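Local coordinates for foldase protein PrsA (Bacillus subtilis, PDB 4WO7) that assists the folding of secreted proteins outside the cell after translocation and has peptidyl-prolyl cis-trans isomerase activity, at residues E23-T26 with N27-T31; T66-G69 with D70-A74; Y79-D82 with Y83-Q87; S221-L224 with E225-N229; N229-A232 with A233-E236. All blocks are in the same frame, centred on the assembly; numbering follows the deposited sequence.

Contact 1: E23-T26 with N27-T31; sequences ELYT and NMKKT
Asn27 grips the carbonyl oxygen of Glu23 twice. Its backbone N lies 3.1 Å from Glu23 O, and its side-chain ND2 reaches the same Glu23 O at 2.8 Å. The side-chain bond is nearly straight (173°) and lies close to the plane of the Asn27 amide, while the two donors come from opposite faces of the Glu23 carbonyl plane. The first torsion of Asn27 (chi1 -75°) sets CG beside its own backbone N, which brings ND2 back over the preceding turn.

Met28, present as selenomethionine, continues the i to i+4 pattern with N to Leu24 O at 2.9 Å. Its side chain runs alongside that of Leu24, pointing the same way, and SE meets Leu24 CG at 3.9 Å. These contacts belong to the first turns of helix 21-49, at the dimer interface: Met28 and Tyr25 both pack on the second subunit, and Glu23 forms a salt bridge with Lys44 of that subunit.

At Lys29 the backbone N makes weak bonds to the carbonyls of both Tyr25 and Thr26. Its aliphatic chain passes the phenol end of Tyr25, with CD 3.9 Å from Tyr25 OH, before bending at chi3 (107°). The ammonium group is paired with Asp251 and Asp253.

Lys30 runs beside Thr26 as an extended chain, its NZ 3.6 Å from Thr26 CG2, whereas the Thr26 hydroxyl bonds to Gly22 O. Thr31 OG1 in turn donates to Asn27 O at 3.0 Å.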
loop_
_atom_site.group_PDB
_atom_site.type_symbol
_atom_site.label_atom_id
_atom_site.label_comp_id
_atom_site.label_asym_id
_atom_site.label_seq_id
_atom_site.Cartn_x
_atom_site.Cartn_y
_atom_site.Cartn_z
ATOM N N GLU A 23 -11.810 -9.585 -24.227
ATOM C CA GLU A 23 -11.104 -8.370 -23.839
ATOM C C GLU A 23 -10.811 -8.386 -22.350
ATOM O O GLU A 23 -9.700 -8.066 -21.925
ATOM C CB GLU A 23 -11.926 -7.126 -24.181
ATOM C CG GLU A 23 -12.065 -6.834 -25.662
ATOM C CD GLU A 23 -13.095 -5.755 -25.939
ATOM O OE1 GLU A 23 -12.723 -4.563 -25.926
ATOM O OE2 GLU A 23 -14.276 -6.097 -26.167
ATOM N N LEU A 24 -11.813 -8.771 -21.567
ATOM C CA LEU A 24 -11.673 -8.827 -20.120
ATOM C C LEU A 24 -10.602 -9.840 -19.734
ATOM O O LEU A 24 -9.709 -9.554 -18.941
ATOM C CB LEU A 24 -13.011 -9.203 -19.469
ATOM C CG LEU A 24 -13.078 -9.132 -17.941
ATOM C CD1 LEU A 24 -12.930 -7.696 -17.477
ATOM C CD2 LEU A 24 -14.370 -9.746 -17.410
ATOM N N TYR A 25 -10.676 -11.020 -20.337
ATOM C CA TYR A 25 -9.704 -12.069 -20.067
ATOM C C TYR A 25 -8.275 -11.635 -20.398
ATOM O O TYR A 25 -7.366 -11.827 -19.591
ATOM C CB TYR A 25 -10.044 -13.335 -20.852
ATOM C CG TYR A 25 -9.038 -14.447 -20.644
ATOM C CD1 TYR A 25 -9.020 -15.172 -19.458
ATOM C CD2 TYR A 25 -8.113 -14.776 -21.626
ATOM C CE1 TYR A 25 -8.108 -16.188 -19.258
ATOM C CE2 TYR A 25 -7.198 -15.796 -21.431
ATOM C CZ TYR A 25 -7.199 -16.498 -20.245
ATOM O OH TYR A 25 -6.292 -17.513 -20.039
ATOM N N THR A 26 -8.079 -11.041 -21.576
ATOM C CA THR A 26 -6.742 -10.616 -22.016
ATOM C C THR A 26 -6.103 -9.600 -21.071
ATOM O O THR A 26 -4.944 -9.747 -20.678
ATOM C CB THR A 26 -6.779 -9.998 -23.439
ATOM O OG1 THR A 26 -7.071 -11.015 -24.403
ATOM C CG2 THR A 26 -5.438 -9.329 -23.804
ATOM N N ASN A 27 -6.864 -8.579 -20.695
ATOM C CA ASN A 27 -6.332 -7.503 -19.863
ATOM C C ASN A 27 -6.169 -7.927 -18.420
ATOM O O ASN A 27 -5.281 -7.441 -17.724
ATOM C CB ASN A 27 -7.237 -6.276 -19.941
ATOM C CG ASN A 27 -7.086 -5.535 -21.246
ATOM O OD1 ASN A 27 -6.234 -4.657 -21.378
ATOM N ND2 ASN A 27 -7.897 -5.905 -22.233
HETATM N N MSE A 28 -7.023 -8.836 -17.971
HETATM C CA MSE A 28 -6.896 -9.391 -16.631
HETATM C C MSE A 28 -5.597 -10.163 -16.506
HETATM O O MSE A 28 -4.953 -10.164 -15.457
HETATM C CB MSE A 28 -8.078 -10.302 -16.317
HETATM C CG MSE A 28 -9.323 -9.527 -15.987
HETATM SE SE MSE A 28 -10.757 -10.612 -15.231
HETATM C CE MSE A 28 -10.333 -9.957 -13.513
ATOM N N LYS A 29 -5.212 -10.808 -17.599
ATOM C CA LYS A 29 -4.078 -11.717 -17.579
ATOM C C LYS A 29 -2.760 -10.951 -17.476
ATOM O O LYS A 29 -1.812 -11.413 -16.838
ATOM C CB LYS A 29 -4.077 -12.592 -18.826
ATOM C CG LYS A 29 -3.210 -13.821 -18.675
ATOM C CD LYS A 29 -3.481 -14.824 -19.772
ATOM C CE LYS A 29 -2.327 -14.848 -20.752
ATOM N NZ LYS A 29 -2.623 -15.664 -21.955
ATOM N N LYS A 30 -2.703 -9.786 -18.117
ATOM C CA LYS A 30 -1.491 -8.974 -18.130
ATOM C C LYS A 30 -1.316 -8.403 -16.729
ATOM O O LYS A 30 -0.202 -8.185 -16.252
ATOM C CB LYS A 30 -1.592 -7.833 -19.142
ATOM C CG LYS A 30 -1.666 -8.253 -20.597
ATOM C CD LYS A 30 -2.190 -7.109 -21.437
ATOM C CE LYS A 30 -2.401 -7.501 -22.882
ATOM N NZ LYS A 30 -3.235 -6.475 -23.569
ATOM N N THR A 31 -2.456 -8.176 -16.083
ATOM C CA THR A 31 -2.527 -7.540 -14.775
ATOM C C THR A 31 -2.427 -8.501 -13.605
ATOM O O THR A 31 -1.579 -8.324 -12.733
ATOM C CB THR A 31 -3.869 -6.773 -14.626
ATOM O OG1 THR A 31 -3.940 -5.735 -15.612
ATOM C CG2 THR A 31 -4.003 -6.140 -13.252
#

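Contact 2: T66-G69 with D70-A74; sequences TQLG and DQYTA
Gly69 O and Gln71 N close a tight turn at 2.6 Å, with one residue, Asp70, between them. Asp70 carries a positive phi (66°) and a psi of -47°, the pair of values found in a classic gamma turn, in which the N-H of residue i+2 bonds to the carbonyl of residue i. The chain reaches this turn through Leu68, the first residue after helix 54-67 to leave helical angles, and Gly69, which is extended. After it, helix 71-78 begins.

The turn carbonyl is held a second time by the Gln71 side chain, whose NE2 is 3.1 Å from Gly69 O and meets it almost head-on, nearly along the C=O axis and close to the amide plane of Gln71. With CG beside the backbone N (chi1 -61°) and a bend at chi2, the glutamine amide comes back to the turn. The two donors therefore come at clearly different angles to the C=O bond.

Leu68 packs against Gln71 and Tyr72. Its chain crosses that of Gln71 at about a right angle, with CD2 3.6 Å from Gln71 NE2, while the other methyl, CD1, rests 3.6 Å from Tyr72 CB. The Tyr72 ring has Leu68 O at its edge, near the ring plane, Tyr72 CD2 lying 3.7 Å from Leu68 O. Farther out, Tyr72 leans on Leu61 and Lys65 of helix 54-67. The arrangement is that of a short interhelical connection at the surface: a gamma turn joining helices 54-67 and 71-78, with the carbonyl of its first residue, Gly69, held by both the backbone and the side chain of Gln71.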
loop_
_atom_site.group_PDB
_atom_site.type_symbol
_atom_site.label_atom_id
_atom_site.label_comp_id
_atom_site.label_asym_id
_atom_site.label_seq_id
_atom_site.Cartn_x
_atom_site.Cartn_y
_atom_site.Cartn_z
ATOM N N THR A 66 -14.361 -11.740 14.001
ATOM C CA THR A 66 -14.127 -10.884 15.159
ATOM C C THR A 66 -13.185 -9.740 14.799
ATOM O O THR A 66 -13.478 -8.574 15.070
ATOM C CB THR A 66 -13.522 -11.654 16.340
ATOM O OG1 THR A 66 -12.289 -12.262 15.935
ATOM C CG2 THR A 66 -14.475 -12.725 16.841
ATOM N N GLN A 67 -12.046 -10.083 14.207
ATOM C CA GLN A 67 -11.064 -9.086 13.803
ATOM C C GLN A 67 -11.685 -8.124 12.801
ATOM O O GLN A 67 -11.436 -6.920 12.839
ATOM C CB GLN A 67 -9.841 -9.760 13.186
ATOM C CG GLN A 67 -8.974 -10.513 14.175
ATOM C CD GLN A 67 -7.908 -11.345 13.486
ATOM O OE1 GLN A 67 -8.131 -11.891 12.405
ATOM N NE2 GLN A 67 -6.742 -11.447 14.108
ATOM N N LEU A 68 -12.498 -8.681 11.906
ATOM C CA LEU A 68 -13.197 -7.909 10.880
ATOM C C LEU A 68 -14.710 -8.021 11.062
ATOM O O LEU A 68 -15.355 -8.855 10.437
ATOM C CB LEU A 68 -12.775 -8.368 9.474
ATOM C CG LEU A 68 -13.193 -7.551 8.239
ATOM C CD1 LEU A 68 -14.642 -7.776 7.824
ATOM C CD2 LEU A 68 -12.956 -6.064 8.478
ATOM N N GLY A 69 -15.240 -7.271 12.022
ATOM C CA GLY A 69 -16.668 -7.219 12.302
ATOM C C GLY A 69 -17.447 -6.284 11.379
ATOM O O GLY A 69 -16.893 -5.297 10.896
ATOM N N ASP A 70 -18.713 -6.611 11.115
ATOM C CA ASP A 70 -19.639 -5.745 10.361
ATOM C C ASP A 70 -19.300 -5.516 8.891
ATOM O O ASP A 70 -20.163 -5.619 8.031
ATOM C CB ASP A 70 -19.739 -4.370 11.034
ATOM C CG ASP A 70 -20.172 -4.457 12.482
ATOM O OD1 ASP A 70 -21.029 -5.307 12.800
ATOM O OD2 ASP A 70 -19.658 -3.666 13.301
ATOM N N GLN A 71 -18.046 -5.193 8.610
ATOM C CA GLN A 71 -17.554 -5.063 7.243
ATOM C C GLN A 71 -17.571 -6.427 6.583
ATOM O O GLN A 71 -17.544 -6.562 5.361
ATOM C CB GLN A 71 -16.148 -4.484 7.271
ATOM C CG GLN A 71 -16.111 -3.109 7.907
ATOM C CD GLN A 71 -14.826 -2.858 8.658
ATOM O OE1 GLN A 71 -13.878 -2.276 8.129
ATOM N NE2 GLN A 71 -14.790 -3.300 9.912
ATOM N N TYR A 72 -17.639 -7.437 7.438
ATOM C CA TYR A 72 -17.644 -8.826 7.044
ATOM C C TYR A 72 -18.856 -9.118 6.157
ATOM O O TYR A 72 -18.730 -9.784 5.130
ATOM C CB TYR A 72 -17.652 -9.690 8.306
ATOM C CG TYR A 72 -17.495 -11.170 8.086
ATOM C CD1 TYR A 72 -18.560 -11.962 7.689
ATOM C CD2 TYR A 72 -16.267 -11.778 8.306
ATOM C CE1 TYR A 72 -18.400 -13.322 7.498
ATOM C CE2 TYR A 72 -16.096 -13.131 8.120
ATOM C CZ TYR A 72 -17.166 -13.899 7.716
ATOM O OH TYR A 72 -17.005 -15.251 7.528
ATOM N N THR A 73 -20.025 -8.617 6.558
ATOM C CA THR A 73 -21.277 -8.923 5.859
ATOM C C THR A 73 -21.287 -8.370 4.435
ATOM O O THR A 73 -21.958 -8.910 3.554
ATOM C CB THR A 73 -22.506 -8.339 6.606
ATOM O OG1 THR A 73 -23.707 -8.967 6.142
ATOM C CG2 THR A 73 -22.620 -6.822 6.421
ATOM N N ALA A 74 -20.539 -7.293 4.212
ATOM C CA ALA A 74 -20.429 -6.706 2.882
ATOM C C ALA A 74 -19.646 -7.639 1.974
ATOM O O ALA A 74 -20.037 -7.888 0.833
ATOM C CB ALA A 74 -19.762 -5.337 2.949
#

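Contact 3: Y79-D82 with Y83-Q87; sequences YGKD and YLKEQ
Local contacts between Tyr79-Asp82 and Tyr83-Gln87 form the start of helix 81-101, at the surface and beside the second subunit. The apolar part joins Tyr79 to the first turn: Tyr79 CB is 3.6 Å from Leu84 CD1 and 3.8 Å from Tyr83 CD2. The two tyrosine rings meet obliquely, with centroids 5.7 Å apart and planes at 33°. On one face of the Tyr83 ring, toward its rim, lies Gln87 NE2, while Gln87 OE1 is bonded to Gln39. Both tyrosines also pack on Lys30 of the second subunit.

The polar part lies farther round the helix. Asp82 and Lys85 run alongside each other and form a salt bridge, with Lys85 NZ 3.2 Å from Asp82 OD1, which it meets almost end-on to the C-O bond. Lys85 reaches it as an extended chain that passes the Lys81 carbonyl. A second ammonium is not far off, Lys81 NZ lying 5.5 Å from Lys85 NZ without contact; the Asp82 carboxylate probably offsets the charge of Lys85. Backbone bonds run from Lys85 N to Lys81 O and from Glu86 N to Asp82 O.

Gly80 has phi 117° and psi 155°. The arrangement is a tight helix-to-helix junction in which this single positive-phi glycine is both the first residue to leave the helical angles of 71-78 and the N-cap of helix 81-101.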
loop_
_atom_site.group_PDB
_atom_site.type_symbol
_atom_site.label_atom_id
_atom_site.label_comp_id
_atom_site.label_asym_id
_atom_site.label_seq_id
_atom_site.Cartn_x
_atom_site.Cartn_y
_atom_site.Cartn_z
ATOM N N TYR A 79 -18.899 -11.269 -2.339
ATOM C CA TYR A 79 -18.090 -12.350 -2.910
ATOM C C TYR A 79 -18.785 -13.699 -2.828
ATOM O O TYR A 79 -18.733 -14.491 -3.769
ATOM C CB TYR A 79 -16.732 -12.458 -2.205
ATOM C CG TYR A 79 -15.803 -11.285 -2.415
ATOM C CD1 TYR A 79 -15.257 -11.028 -3.665
ATOM C CD2 TYR A 79 -15.439 -10.461 -1.359
ATOM C CE1 TYR A 79 -14.398 -9.964 -3.865
ATOM C CE2 TYR A 79 -14.580 -9.396 -1.549
ATOM C CZ TYR A 79 -14.061 -9.155 -2.802
ATOM O OH TYR A 79 -13.202 -8.098 -2.985
ATOM N N GLY A 80 -19.433 -13.952 -1.698
ATOM C CA GLY A 80 -20.091 -15.220 -1.458
ATOM C C GLY A 80 -19.455 -15.942 -0.290
ATOM O O GLY A 80 -18.296 -15.710 0.046
ATOM N N LYS A 81 -20.231 -16.814 0.339
ATOM C CA LYS A 81 -19.782 -17.530 1.523
ATOM C C LYS A 81 -18.679 -18.524 1.158
ATOM O O LYS A 81 -17.697 -18.670 1.886
ATOM C CB LYS A 81 -20.970 -18.241 2.171
ATOM C CG LYS A 81 -20.799 -18.579 3.639
ATOM C CD LYS A 81 -22.038 -19.284 4.174
ATOM C CE LYS A 81 -21.984 -19.448 5.685
ATOM N NZ LYS A 81 -23.158 -20.199 6.213
ATOM N N ASP A 82 -18.843 -19.200 0.022
ATOM C CA ASP A 82 -17.895 -20.232 -0.400
ATOM C C ASP A 82 -16.533 -19.664 -0.782
ATOM O O ASP A 82 -15.502 -20.259 -0.476
ATOM C CB ASP A 82 -18.440 -21.043 -1.579
ATOM C CG ASP A 82 -19.646 -21.888 -1.202
ATOM O OD1 ASP A 82 -19.635 -22.497 -0.112
ATOM O OD2 ASP A 82 -20.573 -21.999 -2.032
ATOM N N TYR A 83 -16.528 -18.519 -1.456
ATOM C CA TYR A 83 -15.277 -17.913 -1.890
ATOM C C TYR A 83 -14.413 -17.514 -0.698
ATOM O O TYR A 83 -13.197 -17.674 -0.736
ATOM C CB TYR A 83 -15.540 -16.698 -2.777
ATOM C CG TYR A 83 -14.272 -16.067 -3.298
ATOM C CD1 TYR A 83 -13.516 -16.685 -4.280
ATOM C CD2 TYR A 83 -13.821 -14.861 -2.791
ATOM C CE1 TYR A 83 -12.355 -16.112 -4.750
ATOM C CE2 TYR A 83 -12.667 -14.281 -3.256
ATOM C CZ TYR A 83 -11.934 -14.911 -4.236
ATOM O OH TYR A 83 -10.773 -14.335 -4.706
ATOM N N LEU A 84 -15.036 -17.005 0.359
ATOM C CA LEU A 84 -14.303 -16.658 1.576
ATOM C C LEU A 84 -13.678 -17.893 2.215
ATOM O O LEU A 84 -12.522 -17.861 2.639
ATOM C CB LEU A 84 -15.214 -15.931 2.568
ATOM C CG LEU A 84 -15.485 -14.447 2.279
ATOM C CD1 LEU A 84 -15.468 -14.093 0.788
ATOM C CD2 LEU A 84 -16.792 -14.012 2.923
ATOM N N LYS A 85 -14.440 -18.978 2.272
ATOM C CA LYS A 85 -13.937 -20.234 2.809
ATOM C C LYS A 85 -12.698 -20.664 2.039
ATOM O O LYS A 85 -11.713 -21.111 2.622
ATOM C CB LYS A 85 -14.992 -21.326 2.689
ATOM C CG LYS A 85 -16.210 -21.139 3.550
ATOM C CD LYS A 85 -17.166 -22.290 3.324
ATOM C CE LYS A 85 -18.599 -21.880 3.595
ATOM N NZ LYS A 85 -19.564 -22.891 3.086
ATOM N N GLU A 86 -12.761 -20.504 0.719
ATOM C CA GLU A 86 -11.661 -20.860 -0.169
ATOM C C GLU A 86 -10.394 -20.085 0.168
ATOM O O GLU A 86 -9.300 -20.647 0.180
ATOM C CB GLU A 86 -12.054 -20.614 -1.627
ATOM C CG GLU A 86 -13.001 -21.645 -2.217
ATOM C CD GLU A 86 -13.348 -21.336 -3.661
ATOM O OE1 GLU A 86 -14.151 -22.082 -4.259
ATOM O OE2 GLU A 86 -12.813 -20.343 -4.198
ATOM N N GLN A 87 -10.552 -18.793 0.443
ATOM C CA GLN A 87 -9.424 -17.929 0.767
ATOM C C GLN A 87 -8.819 -18.310 2.106
ATOM O O GLN A 87 -7.599 -18.295 2.286
ATOM C CB GLN A 87 -9.874 -16.469 0.826
ATOM C CG GLN A 87 -10.395 -15.916 -0.482
ATOM C CD GLN A 87 -9.527 -16.281 -1.658
ATOM O OE1 GLN A 87 -8.334 -15.977 -1.680
ATOM N NE2 GLN A 87 -10.116 -16.948 -2.643
#

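Contact 4: S221-L224 with E225-N229; sequences SEVL and EQKLN
The carbonyl oxygen of Val223 takes two backbone N-H groups: Lys227 N at 2.9 Å from Val223 O in the regular i+4 bond, and Gln226 N at 3.1 Å from Val223 O in a weak one. This is the final part of helix 216-228. The same i to i+4 pattern continues on either side, with Gln226 N bonded to Glu222 O at 3.0 Å and Leu228 N bonded to Leu224 O, also at 3.0 Å.

Side chains one turn apart pair along the helix. Lys227 lies beside Val223 and points the same way, its CE 4.1 Å from Val223 CG1, and the ammonium carries on to a salt bridge with Asp108. Val223 itself is buried and packs on Val104 and on Tyr112 of helix 106-113. The Glu222 side chain starts out away from 225-229, and its carboxylate has weak polar contacts with Arg121, Tyr112 and Trp167.

Leu224 and Leu228 form the other pairing. Leu224 has CG opposite its backbone N (chi1 177°), whereas Leu228 turns CG beside its own N (chi1 -75°), so the two chains meet at a slant. Leu228 reaches Ala98 and Lys99 of helix 81-101, and Leu224 reaches Ile102. Between the pair, the closest side-chain approach is Leu224 CG to Leu228 CD1, at 3.8 Å.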
loop_
_atom_site.group_PDB
_atom_site.type_symbol
_atom_site.label_atom_id
_atom_site.label_comp_id
_atom_site.label_asym_id
_atom_site.label_seq_id
_atom_site.Cartn_x
_atom_site.Cartn_y
_atom_site.Cartn_z
ATOM N N SER A 221 8.868 -21.058 20.143
ATOM C CA SER A 221 7.484 -21.050 19.694
ATOM C C SER A 221 7.104 -19.641 19.263
ATOM O O SER A 221 6.359 -19.460 18.300
ATOM C CB SER A 221 6.550 -21.553 20.798
ATOM O OG SER A 221 6.708 -22.947 21.002
ATOM N N GLU A 222 7.625 -18.645 19.974
ATOM C CA GLU A 222 7.387 -17.251 19.617
ATOM C C GLU A 222 8.074 -16.858 18.312
ATOM O O GLU A 222 7.487 -16.145 17.497
ATOM C CB GLU A 222 7.857 -16.315 20.726
ATOM C CG GLU A 222 6.960 -16.271 21.946
ATOM C CD GLU A 222 7.354 -15.154 22.896
ATOM O OE1 GLU A 222 7.444 -13.995 22.440
ATOM O OE2 GLU A 222 7.576 -15.431 24.095
ATOM N N VAL A 223 9.311 -17.316 18.113
ATOM C CA VAL A 223 10.035 -17.004 16.882
ATOM C C VAL A 223 9.269 -17.538 15.692
ATOM O O VAL A 223 9.110 -16.844 14.691
ATOM C CB VAL A 223 11.470 -17.603 16.858
ATOM C CG1 VAL A 223 12.069 -17.542 15.437
ATOM C CG2 VAL A 223 12.386 -16.907 17.860
ATOM N N LEU A 224 8.796 -18.774 15.811
ATOM C CA LEU A 224 8.062 -19.414 14.734
ATOM C C LEU A 224 6.769 -18.671 14.421
ATOM O O LEU A 224 6.423 -18.488 13.255
ATOM C CB LEU A 224 7.754 -20.864 15.099
ATOM C CG LEU A 224 6.917 -21.647 14.084
ATOM C CD1 LEU A 224 7.598 -21.729 12.718
ATOM C CD2 LEU A 224 6.625 -23.027 14.641
ATOM N N GLU A 225 6.066 -18.225 15.456
ATOM C CA GLU A 225 4.816 -17.507 15.245
ATOM C C GLU A 225 5.099 -16.189 14.552
ATOM O O GLU A 225 4.278 -15.686 13.790
ATOM C CB GLU A 225 4.090 -17.244 16.561
ATOM C CG GLU A 225 2.626 -16.881 16.348
ATOM C CD GLU A 225 1.820 -16.865 17.625
ATOM O OE1 GLU A 225 2.287 -17.432 18.633
ATOM O OE2 GLU A 225 0.713 -16.284 17.619
ATOM N N GLN A 226 6.278 -15.642 14.817
ATOM C CA GLN A 226 6.686 -14.382 14.216
ATOM C C GLN A 226 7.024 -14.570 12.736
ATOM O O GLN A 226 6.710 -13.716 11.904
ATOM C CB GLN A 226 7.873 -13.784 14.979
ATOM C CG GLN A 226 8.236 -12.385 14.519
ATOM C CD GLN A 226 9.495 -11.853 15.172
ATOM O OE1 GLN A 226 10.392 -12.612 15.539
ATOM N NE2 GLN A 226 9.577 -10.534 15.297
ATOM N N LYS A 227 7.660 -15.689 12.406
ATOM C CA LYS A 227 8.016 -15.969 11.023
ATOM C C LYS A 227 6.781 -16.359 10.227
ATOM O O LYS A 227 6.774 -16.273 9.002
ATOM C CB LYS A 227 9.062 -17.081 10.942
ATOM C CG LYS A 227 10.456 -16.640 11.352
ATOM C CD LYS A 227 11.502 -17.704 11.041
ATOM C CE LYS A 227 12.903 -17.239 11.422
ATOM N NZ LYS A 227 13.946 -18.249 11.080
ATOM N N LEU A 228 5.736 -16.787 10.929
ATOM C CA LEU A 228 4.486 -17.180 10.284
ATOM C C LEU A 228 3.614 -15.983 9.900
ATOM O O LEU A 228 2.697 -16.121 9.087
ATOM C CB LEU A 228 3.710 -18.140 11.193
ATOM C CG LEU A 228 4.299 -19.555 11.207
ATOM C CD1 LEU A 228 3.723 -20.391 12.343
ATOM C CD2 LEU A 228 4.058 -20.249 9.870
ATOM N N ASN A 229 3.891 -14.819 10.486
ATOM C CA ASN A 229 3.145 -13.604 10.163
ATOM C C ASN A 229 3.921 -12.687 9.216
ATOM O O ASN A 229 3.514 -11.552 8.968
ATOM C CB ASN A 229 2.771 -12.861 11.444
ATOM C CG ASN A 229 1.782 -13.643 12.292
ATOM O OD1 ASN A 229 0.569 -13.487 12.161
ATOM N ND2 ASN A 229 2.302 -14.497 13.167
#

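Contact 5: N229-A232 with A233-E236; sequences NDNA and AVQE
Asp230 O takes two backbone N-H groups at this helix start: Ala233 N at 3.0 Å in a weak bond, and Val234 N at 3.2 Å, in the carbonyl plane. The next two backbone bonds are regular, Gln235 N lying 3.0 Å from Asn231 O with a straight geometry (172°), and Glu236 N 2.9 Å from Ala232 O.

Capping comes from the side chain of Asp230, the N-cap residue. Its OD1 accepts from Ala232 N at 3.5 Å, a weak bond, so the carboxylate covers the start of the helix. The opposite placement of CG and the backbone N (chi1 172°) holds the carboxylate over the first turn, where OD2 also comes 3.5 Å from Ala233 CB. A negative charge at this end would be expected to interact favourably with the helix dipole.

Among the remaining side chains, Asn231 and Gln235 run side by side and point the same way, but their amide planes stand at 90°. Asn231 OD1 is 4.1 Å from Gln235 CG, meeting the stem and not the amide; Gln235 OE1 bonds to Gln42.

The start of helix 231-244 thus lies against helix 81-101, with Val234 on Thr94 and Gln95 and Gln235 on Tyr90, and helix 216-228 precedes it through the Asn229-Asp230 link.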
loop_
_atom_site.group_PDB
_atom_site.type_symbol
_atom_site.label_atom_id
_atom_site.label_comp_id
_atom_site.label_asym_id
_atom_site.label_seq_id
_atom_site.Cartn_x
_atom_site.Cartn_y
_atom_site.Cartn_z
ATOM N N ASN A 229 3.891 -14.819 10.486
ATOM C CA ASN A 229 3.145 -13.604 10.163
ATOM C C ASN A 229 3.921 -12.687 9.216
ATOM O O ASN A 229 3.514 -11.552 8.968
ATOM C CB ASN A 229 2.771 -12.861 11.444
ATOM C CG ASN A 229 1.782 -13.643 12.292
ATOM O OD1 ASN A 229 0.569 -13.487 12.161
ATOM N ND2 ASN A 229 2.302 -14.497 13.167
ATOM N N ASP A 230 5.039 -13.190 8.700
ATOM C CA ASP A 230 5.782 -12.514 7.643
ATOM C C ASP A 230 5.501 -13.282 6.358
ATOM O O ASP A 230 5.967 -14.407 6.184
ATOM C CB ASP A 230 7.282 -12.476 7.946
ATOM C CG ASP A 230 8.096 -11.945 6.780
ATOM O OD1 ASP A 230 7.586 -11.072 6.049
ATOM O OD2 ASP A 230 9.238 -12.415 6.583
ATOM N N ASN A 231 4.736 -12.671 5.459
ATOM C CA ASN A 231 4.262 -13.375 4.272
ATOM C C ASN A 231 5.394 -13.747 3.318
ATOM O O ASN A 231 5.279 -14.704 2.553
ATOM C CB ASN A 231 3.193 -12.542 3.557
ATOM C CG ASN A 231 2.425 -13.347 2.521
ATOM O OD1 ASN A 231 2.388 -14.575 2.582
ATOM N ND2 ASN A 231 1.702 -12.653 1.647
ATOM N N ALA A 232 6.489 -12.996 3.369
ATOM C CA ALA A 232 7.658 -13.316 2.559
ATOM C C ALA A 232 8.241 -14.651 3.014
ATOM O O ALA A 232 8.680 -15.467 2.202
ATOM C CB ALA A 232 8.702 -12.227 2.666
ATOM N N ALA A 233 8.232 -14.861 4.325
ATOM C CA ALA A 233 8.789 -16.070 4.919
ATOM C C ALA A 233 7.908 -17.278 4.585
ATOM O O ALA A 233 8.395 -18.391 4.370
ATOM C CB ALA A 233 8.923 -15.909 6.438
ATOM N N VAL A 234 6.602 -17.046 4.549
ATOM C CA VAL A 234 5.648 -18.087 4.187
ATOM C C VAL A 234 5.847 -18.508 2.727
ATOM O O VAL A 234 6.010 -19.691 2.434
ATOM C CB VAL A 234 4.188 -17.615 4.398
ATOM C CG1 VAL A 234 3.198 -18.673 3.903
ATOM C CG2 VAL A 234 3.929 -17.329 5.871
ATOM N N GLN A 235 5.843 -17.535 1.818
ATOM C CA GLN A 235 5.995 -17.816 0.392
ATOM C C GLN A 235 7.347 -18.425 0.075
ATOM O O GLN A 235 7.469 -19.254 -0.828
ATOM C CB GLN A 235 5.808 -16.542 -0.436
ATOM C CG GLN A 235 4.363 -16.152 -0.654
ATOM C CD GLN A 235 3.588 -17.243 -1.367
ATOM O OE1 GLN A 235 4.064 -17.801 -2.354
ATOM N NE2 GLN A 235 2.407 -17.574 -0.853
ATOM N N GLU A 236 8.360 -18.014 0.825
ATOM C CA GLU A 236 9.679 -18.611 0.703
ATOM C C GLU A 236 9.560 -20.101 1.013
ATOM O O GLU A 236 10.163 -20.937 0.339
ATOM C CB GLU A 236 10.676 -17.913 1.635
ATOM C CG GLU A 236 12.118 -18.391 1.492
ATOM C CD GLU A 236 13.065 -17.714 2.468
ATOM O OE1 GLU A 236 12.689 -16.667 3.040
ATOM O OE2 GLU A 236 14.195 -18.217 2.649
#

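How the contacts relate
Contacts 4 and 5 form one junction: they share Asn229, their centres are 10 Å apart, and Lys227 O touches Ala233 CB at 3.4 Å where helix 216-228 passes into helix 231-244. Contacts 2 and 3 mark the two ends of helix 71-78, centres 14 Å apart with nearest atoms about 5 Å apart. Within one chain contacts 1 and 3 do not touch (centres 23 Å apart), yet across the dimer Lys30 of one subunit packs on Tyr79 and Tyr83 of the other. None of the five contacts includes a strand of the four-stranded antiparallel sheet of the PPIC-type isomerase domain; contact 4 approaches it through Glu222, whose weak partners Arg121 and Trp167 lie on it.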